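Local coordinates for protein Two-component system sensor histidine kinase (Bacteroides thetaiotaomicron, PDB 3OTT) that probably senses saccharides through this extracellular beta-propeller and beta-sandwich region and probably signals by ATP-dependent histidine phosphorylation, at residues L309-I317 against L613-S622; W338-R347 against H356-G364. All coordinates share one frame; numbering follows the deposited sequence.

Contact 1 of 2, residues L309-I317 against L613-S622. With TBR (hexatantalum dodecabromide), chain D.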
ATOM      1  N   LEU B 309      -5.481 -23.373  -3.489  1.00 41.65           N
ATOM      2  CA  LEU B 309      -4.225 -23.202  -2.785  1.00 40.45           C
ATOM      3  C   LEU B 309      -4.310 -21.930  -1.993  1.00 39.68           C
ATOM      4  O   LEU B 309      -4.686 -20.908  -2.552  1.00 40.20           O
ATOM      5  CB  LEU B 309      -3.094 -23.087  -3.809  1.00 39.75           C
ATOM      6  CG  LEU B 309      -1.686 -22.795  -3.286  1.00 41.37           C
ATOM      7  CD1 LEU B 309      -1.032 -24.042  -2.656  1.00 40.53           C
ATOM      8  CD2 LEU B 309      -0.821 -22.221  -4.413  1.00 39.73           C
ATOM      9  N   GLN B 310      -3.939 -21.959  -0.711  1.00 38.26           N
ATOM     10  CA  GLN B 310      -3.898 -20.734   0.068  1.00 37.33           C
ATOM     11  C   GLN B 310      -2.733 -19.833  -0.408  1.00 35.90           C
ATOM     12  O   GLN B 310      -1.583 -20.181  -0.248  1.00 34.43           O
ATOM     13  CB  GLN B 310      -3.770 -21.098   1.552  1.00 38.61           C
ATOM     14  CG  GLN B 310      -3.545 -19.951   2.531  1.00 38.94           C
ATOM     15  CD  GLN B 310      -4.787 -19.135   2.848  1.00 47.13           C
ATOM     16  OE1 GLN B 310      -5.928 -19.593   2.699  1.00 50.06           O
ATOM     17  NE2 GLN B 310      -4.568 -17.914   3.340  1.00 49.33           N
ATOM     18  N   PHE B 311      -3.039 -18.677  -0.993  1.00 35.64           N
ATOM     19  CA  PHE B 311      -2.000 -17.717  -1.445  1.00 34.15           C
ATOM     20  C   PHE B 311      -1.976 -16.488  -0.557  1.00 33.41           C
ATOM     21  O   PHE B 311      -2.989 -15.876  -0.306  1.00 35.85           O
ATOM     22  CB  PHE B 311      -2.198 -17.305  -2.923  1.00 33.89           C
ATOM     23  CG  PHE B 311      -1.025 -16.545  -3.514  1.00 32.87           C
ATOM     24  CD1 PHE B 311       0.141 -17.206  -3.892  1.00 31.53           C
ATOM     25  CD2 PHE B 311      -1.088 -15.174  -3.691  1.00 31.75           C
ATOM     26  CE1 PHE B 311       1.229 -16.493  -4.459  1.00 30.37           C
ATOM     27  CE2 PHE B 311      -0.015 -14.463  -4.228  1.00 29.78           C
ATOM     28  CZ  PHE B 311       1.131 -15.107  -4.618  1.00 26.82           C
ATOM     29  N   ILE B 312      -0.803 -16.133  -0.085  1.00 31.76           N
ATOM     30  CA  ILE B 312      -0.605 -15.015   0.798  1.00 30.85           C
ATOM     31  C   ILE B 312       0.142 -13.950  -0.011  1.00 30.50           C
ATOM     32  O   ILE B 312       1.235 -14.239  -0.496  1.00 30.80           O
ATOM     33  CB  ILE B 312       0.249 -15.478   1.987  1.00 29.57           C
ATOM     34  CG1 ILE B 312      -0.477 -16.633   2.703  1.00 33.09           C
ATOM     35  CG2 ILE B 312       0.595 -14.322   2.851  1.00 28.42           C
ATOM     36  CD1 ILE B 312      -0.753 -16.469   4.170  1.00 38.82           C
ATOM     37  N   PRO B 313      -0.463 -12.753  -0.220  1.00 30.90           N
ATOM     38  CA  PRO B 313       0.224 -11.655  -0.917  1.00 30.69           C
ATOM     39  C   PRO B 313       1.169 -11.001   0.053  1.00 30.74           C
ATOM     40  O   PRO B 313       0.920 -11.078   1.272  1.00 32.09           O
ATOM     41  CB  PRO B 313      -0.917 -10.683  -1.307  1.00 31.51           C
ATOM     42  CG  PRO B 313      -1.979 -10.950  -0.366  1.00 32.40           C
ATOM     43  CD  PRO B 313      -1.897 -12.448  -0.019  1.00 32.14           C
ATOM     44  N   ILE B 314       2.236 -10.393  -0.454  1.00 29.71           N
ATOM     45  CA  ILE B 314       3.299  -9.865   0.418  1.00 30.51           C
ATOM     46  C   ILE B 314       2.810  -8.750   1.283  1.00 29.73           C
ATOM     47  O   ILE B 314       3.335  -8.571   2.346  1.00 29.59           O
ATOM     48  CB  ILE B 314       4.509  -9.114  -0.286  1.00 30.52           C
ATOM     49  CG1 ILE B 314       4.612  -9.337  -1.746  1.00 32.79           C
ATOM     50  CG2 ILE B 314       5.858  -9.461   0.366  1.00 31.42           C
ATOM     51  CD1 ILE B 314       5.955  -8.730  -2.258  1.00 36.73           C
ATOM     52  N   SER B 315       1.887  -7.944   0.772  1.00 30.55           N
ATOM     53  CA  SER B 315       1.380  -6.825   1.517  1.00 31.22           C
ATOM     54  C   SER B 315       0.762  -7.293   2.827  1.00 30.32           C
ATOM     55  O   SER B 315       0.631  -6.510   3.729  1.00 30.07           O
ATOM     56  CB  SER B 315       0.340  -6.012   0.716  1.00 32.87           C
ATOM     57  OG  SER B 315      -0.725  -6.830   0.271  1.00 35.84           O
ATOM     58  N   GLN B 316       0.366  -8.560   2.901  1.00 29.39           N
ATOM     59  CA  GLN B 316      -0.196  -9.110   4.128  1.00 30.48           C
ATOM     60  C   GLN B 316       0.909  -9.274   5.203  1.00 30.39           C
ATOM     61  O   GLN B 316       0.612  -9.367   6.370  1.00 30.73           O
ATOM     62  CB  GLN B 316      -0.951 -10.441   3.862  1.00 29.66           C
ATOM     63  CG  GLN B 316      -1.751 -10.992   5.093  1.00 30.04           C
ATOM     64  CD  GLN B 316      -2.400 -12.343   4.842  1.00 27.77           C
ATOM     65  OE1 GLN B 316      -3.065 -12.560   3.823  1.00 31.88           O
ATOM     66  NE2 GLN B 316      -2.219 -13.255   5.769  1.00 23.61           N
ATOM     67  N   ILE B 317       2.172  -9.266   4.785  1.00 30.32           N
ATOM     68  CA  ILE B 317       3.334  -9.419   5.674  1.00 30.51           C
ATOM     69  C   ILE B 317       3.998  -8.249   6.490  1.00 31.57           C
ATOM     70  O   ILE B 317       3.787  -8.232   7.686  1.00 33.70           O
ATOM     71  CB  ILE B 317       4.418 -10.299   4.995  1.00 29.48           C
ATOM     72  CG1 ILE B 317       3.855 -11.687   4.656  1.00 29.33           C
ATOM     73  CG2 ILE B 317       5.680 -10.376   5.822  1.00 27.89           C
ATOM     74  CD1 ILE B 317       3.230 -12.535   5.840  1.00 26.89           C
ATOM     75  N   LEU B 613       5.408 -21.927  -1.171  1.00 19.88           N
ATOM     76  CA  LEU B 613       5.649 -21.923  -2.599  1.00 20.49           C
ATOM     77  C   LEU B 613       5.794 -20.456  -3.039  1.00 19.84           C
ATOM     78  O   LEU B 613       4.826 -19.697  -3.045  1.00 21.45           O
ATOM     79  CB  LEU B 613       4.527 -22.640  -3.323  1.00 19.96           C
ATOM     80  CG  LEU B 613       4.260 -24.103  -2.926  1.00 23.17           C
ATOM     81  CD1 LEU B 613       3.171 -24.271  -1.827  1.00 18.56           C
ATOM     82  CD2 LEU B 613       3.877 -24.918  -4.172  1.00 22.75           C
ATOM     83  N   GLY B 614       7.009 -20.041  -3.331  1.00 17.88           N
ATOM     84  CA  GLY B 614       7.245 -18.604  -3.470  1.00 17.66           C
ATOM     85  C   GLY B 614       7.132 -18.250  -4.911  1.00 17.40           C
ATOM     86  O   GLY B 614       7.504 -19.030  -5.789  1.00 18.43           O
ATOM     87  N   GLY B 615       6.537 -17.105  -5.171  1.00 19.06           N
ATOM     88  CA  GLY B 615       6.215 -16.719  -6.526  1.00 18.28           C
ATOM     89  C   GLY B 615       6.163 -15.226  -6.635  1.00 19.29           C
ATOM     90  O   GLY B 615       6.960 -14.548  -6.014  1.00 18.40           O
ATOM     91  N   ALA B 616       5.236 -14.716  -7.457  1.00 21.60           N
ATOM     92  CA  ALA B 616       5.170 -13.304  -7.775  1.00 22.81           C
ATOM     93  C   ALA B 616       4.391 -12.561  -6.697  1.00 23.89           C
ATOM     94  O   ALA B 616       3.208 -12.823  -6.492  1.00 24.24           O
ATOM     95  CB  ALA B 616       4.505 -13.114  -9.147  1.00 24.65           C
ATOM     96  N   ASP B 617       5.060 -11.659  -5.988  1.00 23.77           N
ATOM     97  CA  ASP B 617       4.369 -10.810  -4.970  1.00 23.94           C
ATOM     98  C   ASP B 617       3.616 -11.612  -3.886  1.00 23.98           C
ATOM     99  O   ASP B 617       2.571 -11.168  -3.364  1.00 23.69           O
ATOM    100  CB  ASP B 617       3.449  -9.785  -5.676  1.00 25.37           C
ATOM    101  CG  ASP B 617       4.214  -8.941  -6.752  1.00 28.41           C
ATOM    102  OD1 ASP B 617       5.448  -8.727  -6.638  1.00 28.88           O
ATOM    103  OD2 ASP B 617       3.592  -8.519  -7.737  1.00 35.10           O
ATOM    104  N   GLY B 618       4.142 -12.789  -3.511  1.00 22.15           N
ATOM    105  CA  GLY B 618       3.446 -13.584  -2.507  1.00 20.61           C
ATOM    106  C   GLY B 618       3.912 -15.019  -2.534  1.00 20.20           C
ATOM    107  O   GLY B 618       4.842 -15.361  -3.272  1.00 19.56           O
ATOM    108  N   PHE B 619       3.293 -15.850  -1.703  1.00 18.91           N
ATOM    109  CA  PHE B 619       3.651 -17.232  -1.628  1.00 19.12           C
ATOM    110  C   PHE B 619       2.432 -18.072  -1.268  1.00 19.93           C
ATOM    111  O   PHE B 619       1.538 -17.621  -0.563  1.00 19.59           O
ATOM    112  CB  PHE B 619       4.769 -17.462  -0.597  1.00 17.50           C
ATOM    113  CG  PHE B 619       4.407 -17.025   0.784  1.00 19.91           C
ATOM    114  CD1 PHE B 619       4.678 -15.746   1.201  1.00 19.57           C
ATOM    115  CD2 PHE B 619       3.756 -17.903   1.664  1.00 19.37           C
ATOM    116  CE1 PHE B 619       4.306 -15.317   2.472  1.00 22.02           C
ATOM    117  CE2 PHE B 619       3.423 -17.510   2.948  1.00 17.40           C
ATOM    118  CZ  PHE B 619       3.689 -16.215   3.356  1.00 20.55           C
ATOM    119  N   GLY B 620       2.404 -19.302  -1.748  1.00 19.73           N
ATOM    120  CA  GLY B 620       1.356 -20.237  -1.314  1.00 21.40           C
ATOM    121  C   GLY B 620       1.814 -21.037  -0.108  1.00 22.02           C
ATOM    122  O   GLY B 620       3.007 -21.180   0.168  1.00 20.26           O
ATOM    123  N   ILE B 621       0.854 -21.562   0.620  1.00 24.79           N
ATOM    124  CA  ILE B 621       1.143 -22.475   1.710  1.00 27.45           C
ATOM    125  C   ILE B 621       0.258 -23.652   1.463  1.00 29.12           C
ATOM    126  O   ILE B 621      -0.910 -23.486   1.104  1.00 30.89           O
ATOM    127  CB  ILE B 621       0.761 -21.914   3.068  1.00 27.80           C
ATOM    128  CG1 ILE B 621       1.401 -20.548   3.306  1.00 28.25           C
ATOM    129  CG2 ILE B 621       1.177 -22.869   4.169  1.00 30.73           C
ATOM    130  CD1 ILE B 621       0.905 -19.889   4.635  1.00 27.31           C
ATOM    131  N   SER B 622       0.802 -24.834   1.675  1.00 29.84           N
ATOM    132  CA  SER B 622       0.090 -26.057   1.424  1.00 31.93           C
ATOM    133  C   SER B 622       0.576 -27.085   2.443  1.00 33.07           C
ATOM    134  O   SER B 622       1.749 -27.074   2.817  1.00 32.27           O
ATOM    135  CB  SER B 622       0.378 -26.512  -0.004  1.00 31.86           C
ATOM    136  OG  SER B 622      -0.230 -27.752  -0.308  1.00 33.35           O
TER
HETATM  137 TA1  TBR D   2      -7.534 -11.838   6.973  0.90 34.72          TA
HETATM  138 TA2  TBR D   2      -9.276 -13.205   8.592  0.90 31.10          TA
HETATM  139 TA3  TBR D   2      -6.466 -13.643   8.848  0.90 32.22          TA
HETATM  140 TA4  TBR D   2      -7.934 -12.307  10.861  0.90 32.37          TA
HETATM  141 TA5  TBR D   2      -6.172 -10.906   9.200  0.90 30.29          TA
HETATM  142 TA6  TBR D   2      -8.912 -10.530   8.898  0.90 33.86          TA
HETATM  143 BR1  TBR D   2      -9.370 -13.363   5.940  0.90 38.30          BR
HETATM  144 BR2  TBR D   2      -5.789 -13.642   6.278  0.90 41.80          BR
HETATM  145 BR3  TBR D   2      -5.510 -10.260   6.761  0.90 44.51          BR
HETATM  146 BR4  TBR D   2      -8.789  -9.635   6.456  0.90 42.41          BR
HETATM  147 BR5  TBR D   2      -8.209 -15.564   8.462  0.90 40.95          BR
HETATM  148 BR6  TBR D   2      -4.142 -12.576   9.279  0.90 42.63          BR
HETATM  149 BR7  TBR D   2      -6.035 -10.765  11.795  0.90 43.10          BR
HETATM  150 BR8  TBR D   2      -9.512 -10.333  11.439  0.90 45.53          BR
HETATM  151 BR9  TBR D   2     -10.001 -13.884  11.006  0.90 43.21          BR
HETATM  152 BRA  TBR D   2      -6.357 -14.345  11.373  0.90 38.08          BR
HETATM  153 BRB  TBR D   2      -7.280  -8.559   9.367  0.90 43.35          BR
HETATM  154 BRC  TBR D   2     -11.261 -11.583   8.464  0.90 43.14          BR

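Contact 2 of 2, residues W338-R347 against H356-G364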
ATOM      1  N   TRP B 338      12.779 -16.145   6.265  1.00 16.66           N
ATOM      2  CA  TRP B 338      13.579 -15.301   5.414  1.00 15.79           C
ATOM      3  C   TRP B 338      13.212 -15.626   3.970  1.00 15.20           C
ATOM      4  O   TRP B 338      13.615 -16.677   3.441  1.00 12.30           O
ATOM      5  CB  TRP B 338      15.053 -15.598   5.599  1.00 16.53           C
ATOM      6  CG  TRP B 338      15.643 -15.226   6.923  1.00 16.27           C
ATOM      7  CD1 TRP B 338      15.839 -16.041   8.011  1.00 15.19           C
ATOM      8  CD2 TRP B 338      16.191 -13.958   7.270  1.00 15.64           C
ATOM      9  NE1 TRP B 338      16.439 -15.339   9.032  1.00 11.72           N
ATOM     10  CE2 TRP B 338      16.660 -14.055   8.602  1.00 14.79           C
ATOM     11  CE3 TRP B 338      16.286 -12.731   6.602  1.00 12.18           C
ATOM     12  CZ2 TRP B 338      17.294 -12.990   9.242  1.00 14.34           C
ATOM     13  CZ3 TRP B 338      16.864 -11.696   7.233  1.00 13.08           C
ATOM     14  CH2 TRP B 338      17.391 -11.829   8.539  1.00 14.71           C
ATOM     15  N   PHE B 339      12.450 -14.708   3.371  1.00 14.20           N
ATOM     16  CA  PHE B 339      11.896 -14.869   2.049  1.00 14.38           C
ATOM     17  C   PHE B 339      12.479 -13.725   1.205  1.00 13.81           C
ATOM     18  O   PHE B 339      12.209 -12.527   1.456  1.00 11.88           O
ATOM     19  CB  PHE B 339      10.398 -14.713   2.131  1.00 15.19           C
ATOM     20  CG  PHE B 339       9.672 -15.947   2.608  1.00 19.12           C
ATOM     21  CD1 PHE B 339      10.322 -16.925   3.360  1.00 15.63           C
ATOM     22  CD2 PHE B 339       8.312 -16.109   2.312  1.00 19.68           C
ATOM     23  CE1 PHE B 339       9.651 -18.049   3.779  1.00 18.17           C
ATOM     24  CE2 PHE B 339       7.626 -17.228   2.736  1.00 22.90           C
ATOM     25  CZ  PHE B 339       8.323 -18.221   3.486  1.00 20.62           C
ATOM     26  N   GLY B 340      13.295 -14.100   0.219  1.00 13.44           N
ATOM     27  CA  GLY B 340      14.022 -13.108  -0.616  1.00 13.03           C
ATOM     28  C   GLY B 340      13.937 -13.476  -2.093  1.00 13.85           C
ATOM     29  O   GLY B 340      13.592 -14.622  -2.477  1.00 13.09           O
ATOM     30  N   GLY B 341      14.281 -12.520  -2.930  1.00 12.90           N
ATOM     31  CA  GLY B 341      14.310 -12.755  -4.364  1.00 14.33           C
ATOM     32  C   GLY B 341      14.828 -11.555  -5.117  1.00 13.58           C
ATOM     33  O   GLY B 341      15.821 -11.004  -4.742  1.00 14.84           O
ATOM     34  N   ALA B 342      14.101 -11.106  -6.120  1.00 14.88           N
ATOM     35  CA  ALA B 342      14.568 -10.034  -7.019  1.00 15.22           C
ATOM     36  C   ALA B 342      14.667  -8.739  -6.277  1.00 16.45           C
ATOM     37  O   ALA B 342      15.537  -7.949  -6.559  1.00 17.77           O
ATOM     38  CB  ALA B 342      13.589  -9.858  -8.182  1.00 15.47           C
ATOM     39  N   ASN B 343      13.733  -8.466  -5.367  1.00 16.70           N
ATOM     40  CA  ASN B 343      13.661  -7.134  -4.771  1.00 16.79           C
ATOM     41  C   ASN B 343      13.992  -7.130  -3.290  1.00 16.86           C
ATOM     42  O   ASN B 343      13.219  -6.562  -2.497  1.00 18.18           O
ATOM     43  CB  ASN B 343      12.252  -6.526  -4.951  1.00 17.07           C
ATOM     44  CG  ASN B 343      12.226  -4.980  -4.670  1.00 20.67           C
ATOM     45  OD1 ASN B 343      13.263  -4.279  -4.771  1.00 18.46           O
ATOM     46  ND2 ASN B 343      11.040  -4.463  -4.300  1.00 19.23           N
ATOM     47  N   GLY B 344      15.105  -7.759  -2.898  1.00 15.66           N
ATOM     48  CA  GLY B 344      15.521  -7.725  -1.486  1.00 15.89           C
ATOM     49  C   GLY B 344      15.018  -8.880  -0.613  1.00 16.66           C
ATOM     50  O   GLY B 344      14.467  -9.886  -1.104  1.00 17.46           O
ATOM     51  N   LEU B 345      15.180  -8.745   0.695  1.00 16.28           N
ATOM     52  CA  LEU B 345      15.020  -9.881   1.591  1.00 15.40           C
ATOM     53  C   LEU B 345      14.175  -9.501   2.803  1.00 14.78           C
ATOM     54  O   LEU B 345      14.492  -8.557   3.525  1.00 14.47           O
ATOM     55  CB  LEU B 345      16.417 -10.368   2.044  1.00 14.66           C
ATOM     56  CG  LEU B 345      16.574 -11.501   3.066  1.00 16.87           C
ATOM     57  CD1 LEU B 345      16.132 -12.869   2.563  1.00 13.38           C
ATOM     58  CD2 LEU B 345      18.046 -11.596   3.608  1.00 16.48           C
ATOM     59  N   ILE B 346      13.156 -10.297   3.067  1.00 14.00           N
ATOM     60  CA  ILE B 346      12.214  -9.984   4.105  1.00 15.63           C
ATOM     61  C   ILE B 346      12.346 -10.990   5.256  1.00 17.28           C
ATOM     62  O   ILE B 346      12.248 -12.212   5.010  1.00 15.08           O
ATOM     63  CB  ILE B 346      10.791  -9.966   3.565  1.00 16.00           C
ATOM     64  CG1 ILE B 346      10.694  -9.069   2.320  1.00 16.12           C
ATOM     65  CG2 ILE B 346       9.776  -9.513   4.653  1.00 17.97           C
ATOM     66  CD1 ILE B 346       9.382  -9.257   1.560  1.00 16.91           C
ATOM     67  N   ARG B 347      12.584 -10.451   6.470  1.00 17.05           N
ATOM     68  CA  ARG B 347      12.536 -11.205   7.712  1.00 19.15           C
ATOM     69  C   ARG B 347      11.223 -10.986   8.465  1.00 20.12           C
ATOM     70  O   ARG B 347      10.808  -9.842   8.682  1.00 19.76           O
ATOM     71  CB  ARG B 347      13.609 -10.722   8.683  1.00 19.94           C
ATOM     72  CG  ARG B 347      14.004 -11.717   9.722  1.00 18.68           C
ATOM     73  CD  ARG B 347      14.861 -11.021  10.740  1.00 20.67           C
ATOM     74  NE  ARG B 347      14.021 -10.392  11.748  1.00 20.96           N
ATOM     75  CZ  ARG B 347      14.461  -9.927  12.914  1.00 21.64           C
ATOM     76  NH1 ARG B 347      15.746 -10.012  13.220  1.00 17.90           N
ATOM     77  NH2 ARG B 347      13.597  -9.413  13.788  1.00 18.83           N
ATOM     78  N   HIS B 356       3.009  -7.293  13.206  1.00 51.99           N
ATOM     79  CA  HIS B 356       3.405  -6.479  12.039  1.00 49.67           C
ATOM     80  C   HIS B 356       4.885  -6.100  12.194  1.00 46.85           C
ATOM     81  O   HIS B 356       5.240  -4.937  12.408  1.00 47.25           O
ATOM     82  CB  HIS B 356       2.468  -5.266  11.846  1.00 51.19           C
ATOM     83  CG  HIS B 356       1.016  -5.636  11.638  1.00 55.42           C
ATOM     84  ND1 HIS B 356       0.555  -6.261  10.494  1.00 58.55           N
ATOM     85  CD2 HIS B 356      -0.078  -5.447  12.420  1.00 59.39           C
ATOM     86  CE1 HIS B 356      -0.754  -6.452  10.587  1.00 59.27           C
ATOM     87  NE2 HIS B 356      -1.163  -5.966  11.747  1.00 59.87           N
ATOM     88  N   ASP B 357       5.744  -7.117  12.071  1.00 42.93           N
ATOM     89  CA  ASP B 357       7.150  -7.046  12.495  1.00 39.08           C
ATOM     90  C   ASP B 357       8.108  -7.521  11.392  1.00 34.32           C
ATOM     91  O   ASP B 357       9.175  -8.053  11.672  1.00 32.25           O
ATOM     92  CB  ASP B 357       7.368  -7.898  13.765  1.00 39.89           C
ATOM     93  CG  ASP B 357       7.147  -9.400  13.530  1.00 42.33           C
ATOM     94  OD1 ASP B 357       7.269 -10.132  14.535  1.00 50.83           O
ATOM     95  OD2 ASP B 357       6.868  -9.877  12.387  1.00 39.11           O
ATOM     96  N   ALA B 358       7.691  -7.339  10.153  1.00 30.48           N
ATOM     97  CA  ALA B 358       8.540  -7.660   9.006  1.00 26.84           C
ATOM     98  C   ALA B 358       9.657  -6.645   8.937  1.00 25.17           C
ATOM     99  O   ALA B 358       9.462  -5.463   9.205  1.00 24.32           O
ATOM    100  CB  ALA B 358       7.724  -7.622   7.748  1.00 25.77           C
ATOM    101  N   ILE B 359      10.836  -7.107   8.585  1.00 23.06           N
ATOM    102  CA  ILE B 359      11.895  -6.180   8.212  1.00 22.21           C
ATOM    103  C   ILE B 359      12.331  -6.494   6.776  1.00 21.02           C
ATOM    104  O   ILE B 359      12.587  -7.653   6.431  1.00 20.43           O
ATOM    105  CB  ILE B 359      13.078  -6.303   9.166  1.00 22.02           C
ATOM    106  CG1 ILE B 359      12.626  -5.958  10.580  1.00 23.55           C
ATOM    107  CG2 ILE B 359      14.229  -5.394   8.757  1.00 20.60           C
ATOM    108  CD1 ILE B 359      13.674  -6.356  11.603  1.00 23.81           C
ATOM    109  N   TRP B 360      12.452  -5.460   5.951  1.00 20.00           N
ATOM    110  CA  TRP B 360      12.677  -5.673   4.553  1.00 18.78           C
ATOM    111  C   TRP B 360      13.991  -4.999   4.196  1.00 18.74           C
ATOM    112  O   TRP B 360      14.050  -3.747   4.185  1.00 17.80           O
ATOM    113  CB  TRP B 360      11.540  -5.073   3.728  1.00 19.35           C
ATOM    114  CG  TRP B 360      11.543  -5.516   2.274  1.00 17.04           C
ATOM    115  CD1 TRP B 360      12.609  -5.967   1.539  1.00 12.67           C
ATOM    116  CD2 TRP B 360      10.403  -5.552   1.409  1.00 15.86           C
ATOM    117  NE1 TRP B 360      12.194  -6.293   0.269  1.00 13.45           N
ATOM    118  CE2 TRP B 360      10.839  -6.058   0.170  1.00 13.21           C
ATOM    119  CE3 TRP B 360       9.032  -5.212   1.578  1.00 19.80           C
ATOM    120  CZ2 TRP B 360       9.974  -6.223  -0.910  1.00 16.21           C
ATOM    121  CZ3 TRP B 360       8.165  -5.370   0.509  1.00 17.05           C
ATOM    122  CH2 TRP B 360       8.636  -5.879  -0.726  1.00 19.67           C
ATOM    123  N   TYR B 361      15.015  -5.838   3.937  1.00 16.71           N
ATOM    124  CA  TYR B 361      16.382  -5.400   3.629  1.00 17.45           C
ATOM    125  C   TYR B 361      16.515  -5.179   2.130  1.00 18.24           C
ATOM    126  O   TYR B 361      16.180  -6.088   1.311  1.00 15.59           O
ATOM    127  CB  TYR B 361      17.413  -6.436   4.059  1.00 16.28           C
ATOM    128  CG  TYR B 361      17.497  -6.573   5.537  1.00 18.06           C
ATOM    129  CD1 TYR B 361      16.634  -7.466   6.236  1.00 17.55           C
ATOM    130  CD2 TYR B 361      18.399  -5.801   6.281  1.00 17.14           C
ATOM    131  CE1 TYR B 361      16.668  -7.564   7.651  1.00 16.38           C
ATOM    132  CE2 TYR B 361      18.453  -5.912   7.720  1.00 15.88           C
ATOM    133  CZ  TYR B 361      17.558  -6.798   8.372  1.00 16.31           C
ATOM    134  OH  TYR B 361      17.554  -6.923   9.731  1.00 20.32           O
ATOM    135  N   ARG B 362      16.903  -3.960   1.755  1.00 19.54           N
ATOM    136  CA  ARG B 362      17.198  -3.732   0.340  1.00 22.13           C
ATOM    137  C   ARG B 362      18.143  -2.636   0.093  1.00 22.67           C
ATOM    138  O   ARG B 362      18.427  -1.839   1.010  1.00 22.91           O
ATOM    139  CB  ARG B 362      15.975  -3.532  -0.520  1.00 21.42           C
ATOM    140  CG  ARG B 362      15.226  -2.397  -0.211  1.00 28.76           C
ATOM    141  CD  ARG B 362      13.958  -2.907   0.406  1.00 37.54           C
ATOM    142  NE  ARG B 362      12.772  -2.797  -0.438  1.00 41.94           N
ATOM    143  CZ  ARG B 362      11.693  -2.127  -0.030  1.00 47.17           C
ATOM    144  NH1 ARG B 362      11.715  -1.536   1.168  1.00 49.70           N
ATOM    145  NH2 ARG B 362      10.608  -2.047  -0.785  1.00 46.60           N
ATOM    146  N   MET B 363      18.638  -2.617  -1.133  1.00 21.92           N
ATOM    147  CA  MET B 363      19.534  -1.599  -1.537  1.00 24.52           C
ATOM    148  C   MET B 363      18.766  -0.299  -1.573  1.00 26.14           C
ATOM    149  O   MET B 363      17.708  -0.202  -2.185  1.00 27.67           O
ATOM    150  CB  MET B 363      20.183  -1.953  -2.896  1.00 24.65           C
ATOM    151  CG  MET B 363      20.726  -0.771  -3.682  1.00 29.36           C
ATOM    152  SD  MET B 363      22.337  -0.194  -3.133  1.00 37.93           S
ATOM    153  CE  MET B 363      22.008   0.924  -1.774  1.00 42.71           C
ATOM    154  N   GLY B 364      19.316   0.702  -0.899  1.00 28.83           N
ATOM    155  CA  GLY B 364      18.810   2.054  -0.921  1.00 30.86           C
ATOM    156  C   GLY B 364      18.092   2.384   0.380  1.00 33.56           C
ATOM    157  O   GLY B 364      17.853   3.585   0.646  1.00 33.73           O
TER

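Contact 1 of 2, residues L309-I317 against L613-S622
I312 and F619 stand side by side on one face of a short antiparallel strand pair, and the isoleucine can be followed atom by atom. Its CB sits over one face of the F619 ring, 4.0 Å from the centroid in a CH-pi contact. With CG2 anti to the backbone N, that branch passes the far end of the ring, I312 CG2 to F619 CZ being 3.7 Å. CG1 skirts F619 CE2, and the tip, I312 CD1, comes to 3.8 Å from I621 CD1. Beneath these side chains the backbones bond both ways: I312 N to F619 O at 2.8 Å, nearly straight at 171°, and F619 N back to I312 O at 2.9 Å. This is the closure of a beta-propeller: strand 310-313, almost 300 residues earlier in sequence, supplies the outer strand of the blade formed by 601-605, 610-615 and 618-623, sealing the ring of seven blades. On the opposite face F311 brings its CE1-CZ side against the backbone of G618 and F619, with F311 CZ 3.5 Å from G618 CA, while A616 O meets the ring's edge in plane. A side chain at G618 would collide with this ring. Were F311 replaced by an alanine, the G618-F619 backbone would probably lose its aromatic cover and K597 its cation-pi partner. Past the strand, I314 N bonds D617 O at 3.0 Å from above the carbonyl plane.

Contact 2 of 2, residues W338-R347 against H356-G364
I346 and N343 grip W360 from one face and from its rim, a clear case of an indole fixed in position by its surroundings. I346 CG1 lies almost on the normal of the five-membered ring, 3.5 Å from its centroid, and I346 CD1 reaches on over the fused bond to W360 CE2 at 3.8 Å. The other face of the indole is covered by the guanidinium of R362, two residues along the same segment, centred above it. At the rim, W360 NE1 gives its hydrogen to N343 O at 3.0 Å; the donor lies in the carbonyl plane, although the bond is bent to 145°. The indole swings back over strand 344-347 because its CG is anti to the backbone N (chi1 -167°).

The neighbouring residues I359 and Y361 point to the other face of the sheet. There I359 CD1 rests over the face of the R347 guanidinium, 3.8 Å from R347 NH2, where a bend at chi3 (86°) has turned the arginine. L345 O approaches the Y361 ring edge in plane, 3.6 Å from Y361 CD1, and the same oxygen accepts Y361 N at 2.8 Å. Farther along, W338 CZ3 touches Y361 CE1 obliquely, while R347 CG sits over one face of the W338 indole, toward its rim.

A second shell sets these groups in place. D322 forms a salt bridge with R362, G323 O takes a hydrogen bond from N343 ND2, and the Y361 hydroxyl is hydrogen-bonded to Y397 OH and R402 O. G344 has backbone angles that call for glycine, and a CB there would clash with Y361 O. The hairpin of strands 344-348 and 359-361 forms the outer half of a four-stranded antiparallel propeller blade, with W338 reaching in from the next strand, 337-341.

Contact 1 closes the second propeller and contact 2 belongs to the blade that follows strand 310-313 in sequence, so the two meet where the ring's ends join, their centres about 14 Å apart. F339 packs edge-to-face against F619, with F339 CE2 3.6 Å from F619 CD1, while I314 CG2 lies 3.7 Å from I346 CD1 and I317 CG2 lies 3.9 Å from A358 CB. N324 ties the two together: its backbone N bonds D617, and its side chain bonds N343 and G344. The hexatantalum dodecabromide cluster, a heavy-atom compound and not a natural ligand, borders contact 1 at Q316, with Q316 NE2 3.6 Å from BR2. In contact 2, the side chain of D357 is about 12 Å from the bound hexatantalum dodecabromide (TBR).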